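Local coordinates for PadR family transcriptional regulator (Listeria monocytogenes, PDB 6ABQ), which probably binds DNA as a dimeric winged helix-turn-helix regulator of the PadR family and controls transcription in response to a ligand, at residues I56-R59 and L60-G64; E90-A93 and I94-R98. One frame throughout, in Å; residues are numbered along the deposited sequence.

Contact 1. Residues I56-R59 and L60-G64; sequences ILVR and LEKKG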
loop_
_atom_site.group_PDB
_atom_site.type_symbol
_atom_site.label_atom_id
_atom_site.label_comp_id
_atom_site.label_asym_id
_atom_site.label_seq_id
_atom_site.Cartn_x
_atom_site.Cartn_y
_atom_site.Cartn_z
ATOM N N ILE B 56 -5.657 8.968 10.915
ATOM C CA ILE B 56 -5.980 7.538 10.844
ATOM C C ILE B 56 -6.746 7.088 12.094
ATOM O O ILE B 56 -7.716 6.325 11.988
ATOM C CB ILE B 56 -4.734 6.655 10.565
ATOM C CG1 ILE B 56 -4.121 7.033 9.199
ATOM C CG2 ILE B 56 -5.109 5.172 10.592
ATOM C CD1 ILE B 56 -2.687 6.578 8.979
ATOM N N LEU B 57 -6.323 7.577 13.258
ATOM C CA LEU B 57 -7.059 7.361 14.505
ATOM C C LEU B 57 -8.504 7.882 14.435
ATOM O O LEU B 57 -9.426 7.208 14.897
ATOM C CB LEU B 57 -6.306 7.956 15.704
ATOM C CG LEU B 57 -4.987 7.282 16.140
ATOM C CD1 LEU B 57 -4.304 8.096 17.223
ATOM C CD2 LEU B 57 -5.168 5.833 16.585
ATOM N N VAL B 58 -8.688 9.064 13.844
ATOM C CA VAL B 58 -10.027 9.635 13.600
ATOM C C VAL B 58 -10.856 8.701 12.697
ATOM O O VAL B 58 -12.023 8.428 12.990
ATOM C CB VAL B 58 -9.952 11.085 13.041
ATOM C CG1 VAL B 58 -11.285 11.547 12.456
ATOM C CG2 VAL B 58 -9.499 12.049 14.133
ATOM N N ARG B 59 -10.226 8.196 11.636
ATOM C CA ARG B 59 -10.860 7.247 10.716
ATOM C C ARG B 59 -11.294 5.959 11.431
ATOM O O ARG B 59 -12.410 5.473 11.215
ATOM C CB ARG B 59 -9.951 6.938 9.521
ATOM C CG ARG B 59 -10.610 6.047 8.479
ATOM C CD ARG B 59 -9.819 6.012 7.185
ATOM N NE ARG B 59 -8.740 5.023 7.207
ATOM C CZ ARG B 59 -7.458 5.269 6.922
ATOM N NH1 ARG B 59 -7.045 6.485 6.593
ATOM N NH2 ARG B 59 -6.580 4.274 6.965
ATOM N N LEU B 60 -10.403 5.439 12.282
ATOM C CA LEU B 60 -10.663 4.245 13.095
ATOM C C LEU B 60 -11.847 4.387 14.048
ATOM O O LEU B 60 -12.624 3.437 14.202
ATOM C CB LEU B 60 -9.413 3.822 13.865
ATOM C CG LEU B 60 -8.219 3.304 13.059
ATOM C CD1 LEU B 60 -7.074 2.973 14.006
ATOM C CD2 LEU B 60 -8.599 2.110 12.206
ATOM N N GLU B 61 -11.975 5.557 14.675
ATOM C CA GLU B 61 -13.141 5.890 15.509
ATOM C C GLU B 61 -14.428 5.817 14.697
ATOM O O GLU B 61 -15.392 5.185 15.121
ATOM C CB GLU B 61 -13.027 7.305 16.088
ATOM C CG GLU B 61 -11.983 7.490 17.173
ATOM C CD GLU B 61 -11.890 8.926 17.650
ATOM O OE1 GLU B 61 -12.704 9.773 17.236
ATOM O OE2 GLU B 61 -10.993 9.217 18.450
ATOM N N LYS B 62 -14.424 6.479 13.540
ATOM C CA LYS B 62 -15.581 6.535 12.643
ATOM C C LYS B 62 -15.947 5.148 12.114
ATOM O O LYS B 62 -17.124 4.847 11.930
ATOM C CB LYS B 62 -15.353 7.552 11.516
ATOM C CG LYS B 62 -15.380 8.988 12.020
ATOM C CD LYS B 62 -14.874 10.016 11.021
ATOM C CE LYS B 62 -14.914 11.399 11.655
ATOM N NZ LYS B 62 -14.592 12.513 10.729
ATOM N N LYS B 63 -14.934 4.303 11.930
ATOM C CA LYS B 63 -15.108 2.885 11.609
ATOM C C LYS B 63 -15.652 2.052 12.784
ATOM O O LYS B 63 -16.113 0.931 12.587
ATOM C CB LYS B 63 -13.797 2.291 11.092
ATOM C CG LYS B 63 -13.451 2.650 9.653
ATOM C CD LYS B 63 -12.356 1.755 9.093
ATOM C CE LYS B 63 -12.058 2.119 7.646
ATOM N NZ LYS B 63 -11.161 1.124 6.991
ATOM N N GLY B 64 -15.598 2.608 13.997
ATOM C CA GLY B 64 -16.119 1.948 15.196
ATOM C C GLY B 64 -15.198 0.880 15.752
ATOM O O GLY B 64 -15.647 -0.027 16.454
#
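L60 N donates to I56 O at 2.8 Å (N-H...O angle 159°), the shortest of four successive i to i+4 backbone bonds that tie 56-59 to 60-64. The last of them runs from K63 N to R59 O at 2.9 Å and brings the bases of these two basic side chains onto one flank of the helix. R59 leaves with CG opposite its backbone N (chi1 -175°), then bends at chi3, whereas K63 runs extended; R59 NE and K63 NZ come to 4.6 Å. K63 CE lies at the edge of the R59 guanidinium, near its plane. Both cations make salt bridges to the carboxylate of E19, one to each oxygen, which is consistent with their close approach. On another side, E61 OE2 is hydrogen-bonded to Y82 OH of strand 78-84.

Packing follows the helical turn. L60 CG sits 3.2 Å from I56 O, while L60 CD1 meets L57 CD2 at 4.3 Å; this apolar group is buried against helix 17-27, where L60 touches L23 and L57 touches I26. At the exposed side V58 and K62 lie alongside each other, with V58 CG1 3.7 Å from K62 CE, so the far end of the lysine chain, not its whole length, lies by the valine methyl.

G64, the first residue to leave helical backbone angles (phi 79°), completes a Schellman motif, of which G64 N to E61 O (2.8 Å) is one bond. The turn directs the chain toward strand 66-72, and helix 50-62 matches the probable recognition helix of a winged helix-turn-helix domain.

Contact 2. Residues E90-A93 and I94-R98; sequences EELA and IFWKR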
loop_
_atom_site.group_PDB
_atom_site.type_symbol
_atom_site.label_atom_id
_atom_site.label_comp_id
_atom_site.label_asym_id
_atom_site.label_seq_id
_atom_site.Cartn_x
_atom_site.Cartn_y
_atom_site.Cartn_z
ATOM N N GLU B 90 -11.939 -7.878 15.140
ATOM C CA GLU B 90 -12.417 -8.581 13.954
ATOM C C GLU B 90 -11.881 -7.992 12.652
ATOM O O GLU B 90 -11.490 -8.744 11.758
ATOM C CB GLU B 90 -13.950 -8.670 13.932
ATOM C CG GLU B 90 -14.525 -9.596 15.001
ATOM C CD GLU B 90 -15.658 -10.481 14.496
ATOM O OE1 GLU B 90 -15.520 -11.071 13.395
ATOM O OE2 GLU B 90 -16.680 -10.607 15.210
ATOM N N GLU B 91 -11.847 -6.659 12.562
ATOM C CA GLU B 91 -11.297 -5.950 11.393
ATOM C C GLU B 91 -9.797 -6.194 11.207
ATOM O O GLU B 91 -9.311 -6.263 10.072
ATOM C CB GLU B 91 -11.593 -4.444 11.471
ATOM C CG GLU B 91 -11.009 -3.581 10.345
ATOM C CD GLU B 91 -11.442 -3.997 8.942
ATOM O OE1 GLU B 91 -12.625 -4.342 8.735
ATOM O OE2 GLU B 91 -10.588 -3.972 8.033
ATOM N N LEU B 92 -9.075 -6.323 12.317
ATOM C CA LEU B 92 -7.653 -6.642 12.265
ATOM C C LEU B 92 -7.419 -8.031 11.657
ATOM O O LEU B 92 -6.562 -8.178 10.781
ATOM C CB LEU B 92 -6.989 -6.501 13.639
ATOM C CG LEU B 92 -5.482 -6.781 13.750
ATOM C CD1 LEU B 92 -4.628 -5.856 12.883
ATOM C CD2 LEU B 92 -5.059 -6.711 15.209
ATOM N N ALA B 93 -8.191 -9.022 12.121
ATOM C CA ALA B 93 -8.164 -10.383 11.575
ATOM C C ALA B 93 -8.472 -10.389 10.074
ATOM O O ALA B 93 -7.801 -11.087 9.316
ATOM C CB ALA B 93 -9.121 -11.298 12.331
ATOM N N ILE B 94 -9.466 -9.592 9.666
ATOM C CA ILE B 94 -9.825 -9.397 8.254
ATOM C C ILE B 94 -8.680 -8.750 7.448
ATOM O O ILE B 94 -8.407 -9.186 6.330
ATOM C CB ILE B 94 -11.171 -8.632 8.096
ATOM C CG1 ILE B 94 -12.337 -9.492 8.600
ATOM C CG2 ILE B 94 -11.440 -8.274 6.636
ATOM C CD1 ILE B 94 -13.604 -8.723 8.912
ATOM N N PHE B 95 -8.020 -7.734 8.024
ATOM C CA PHE B 95 -6.846 -7.095 7.406
ATOM C C PHE B 95 -5.746 -8.097 7.052
ATOM O O PHE B 95 -5.224 -8.060 5.933
ATOM C CB PHE B 95 -6.262 -5.968 8.277
ATOM C CG PHE B 95 -4.856 -5.575 7.891
ATOM C CD1 PHE B 95 -4.624 -4.749 6.786
ATOM C CD2 PHE B 95 -3.756 -6.058 8.606
ATOM C CE1 PHE B 95 -3.328 -4.403 6.412
ATOM C CE2 PHE B 95 -2.458 -5.715 8.236
ATOM C CZ PHE B 95 -2.246 -4.883 7.141
ATOM N N TRP B 96 -5.394 -8.964 8.010
ATOM C CA TRP B 96 -4.351 -9.981 7.814
ATOM C C TRP B 96 -4.706 -10.997 6.717
ATOM O O TRP B 96 -3.832 -11.409 5.943
ATOM C CB TRP B 96 -3.999 -10.688 9.133
ATOM C CG TRP B 96 -3.232 -9.815 10.114
ATOM C CD1 TRP B 96 -3.637 -9.436 11.364
ATOM C CD2 TRP B 96 -1.945 -9.204 9.911
ATOM N NE1 TRP B 96 -2.685 -8.636 11.955
ATOM C CE2 TRP B 96 -1.637 -8.477 11.086
ATOM C CE3 TRP B 96 -1.022 -9.202 8.850
ATOM C CZ2 TRP B 96 -0.442 -7.760 11.234
ATOM C CZ3 TRP B 96 0.162 -8.490 8.993
ATOM C CH2 TRP B 96 0.444 -7.781 10.181
ATOM N N LYS B 97 -5.984 -11.381 6.654
ATOM C CA LYS B 97 -6.493 -12.241 5.587
ATOM C C LYS B 97 -6.339 -11.586 4.208
ATOM O O LYS B 97 -5.882 -12.227 3.261
ATOM C CB LYS B 97 -7.947 -12.656 5.860
ATOM C CG LYS B 97 -8.076 -14.055 6.461
ATOM C CD LYS B 97 -9.291 -14.231 7.378
ATOM C CE LYS B 97 -10.605 -14.473 6.635
ATOM N NZ LYS B 97 -10.634 -15.726 5.821
ATOM N N ARG B 98 -6.692 -10.305 4.113
ATOM C CA ARG B 98 -6.626 -9.570 2.841
ATOM C C ARG B 98 -5.184 -9.244 2.435
ATOM O O ARG B 98 -4.822 -9.359 1.252
ATOM C CB ARG B 98 -7.478 -8.301 2.901
ATOM C CG ARG B 98 -8.966 -8.577 3.028
ATOM C CD ARG B 98 -9.735 -7.303 3.316
ATOM N NE ARG B 98 -11.158 -7.477 3.041
ATOM C CZ ARG B 98 -12.130 -6.711 3.529
ATOM N NH1 ARG B 98 -11.858 -5.700 4.349
ATOM N NH2 ARG B 98 -13.390 -6.972 3.201
#
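L92 and W96 lie side by side and point the same way, the leucine CD1 methyl reaching the pyrrole side of the indole at 3.5 Å from W96 NE1. W96 CD1 in turn comes within 3.2 Å of L92 O, which stands oblique to the ring. One face of the indole takes the F95 CE2 corner, 3.7 Å above the plane and displaced toward the rim. At the F95 ring, L92 O lies by the edge close to the ring plane, and L92 CD1 is 4.4 Å from F95 CD2. The R98 guanidinium receives I94 CG2 on one face, 3.3 Å above its plane and again near the rim; E91 OE2 approaches it obliquely, 4.3 Å from NH1, too far for a salt bridge.

The leucine reaches the indole because its CG is turned opposite the backbone N (chi1 -179°), which carries the branch forward along the helix. Beneath the side chains, regular i to i+4 bonds hold the backbone, among them F95 N to E91 O at 2.8 Å (N-H...O angle 155°) and W96 N to L92 O.

Beyond the two segments, L92 packs on L23, E24 and S27 of helix 17-27, and the F95 ring meets that of W99. The second subunit also arrives here: its L13 packs on F95, its K110 on W96 and its G9 on R98.

The chemistry is therefore mainly apolar and aromatic. Indole NE1, lying against the leucine methyl, is satisfied by a hydrogen bond to E24 OE1, which ties the tryptophan's orientation to helix 17-27, while E91 and R98, opposite charges short of a salt bridge, probably attract each other only modestly.

Contact 1 comes first along the chain, at the C-terminal end of helix 50-62, and contact 2 follows on the long helix 86-110, after the antiparallel strands 66-72 and 78-84. Their centres are 16 Å apart and their nearest atoms about 5 Å, without touching. Helix 17-27 joins them, since both contacts rest on it at the same leucine. The probable DNA-reading helix and the long C-terminal helix thus share one packing partner. Only contact 2 is touched by the second subunit, and by packing on both, helix 17-27 structurally connects the probable DNA-binding part to the helix that subunit meets.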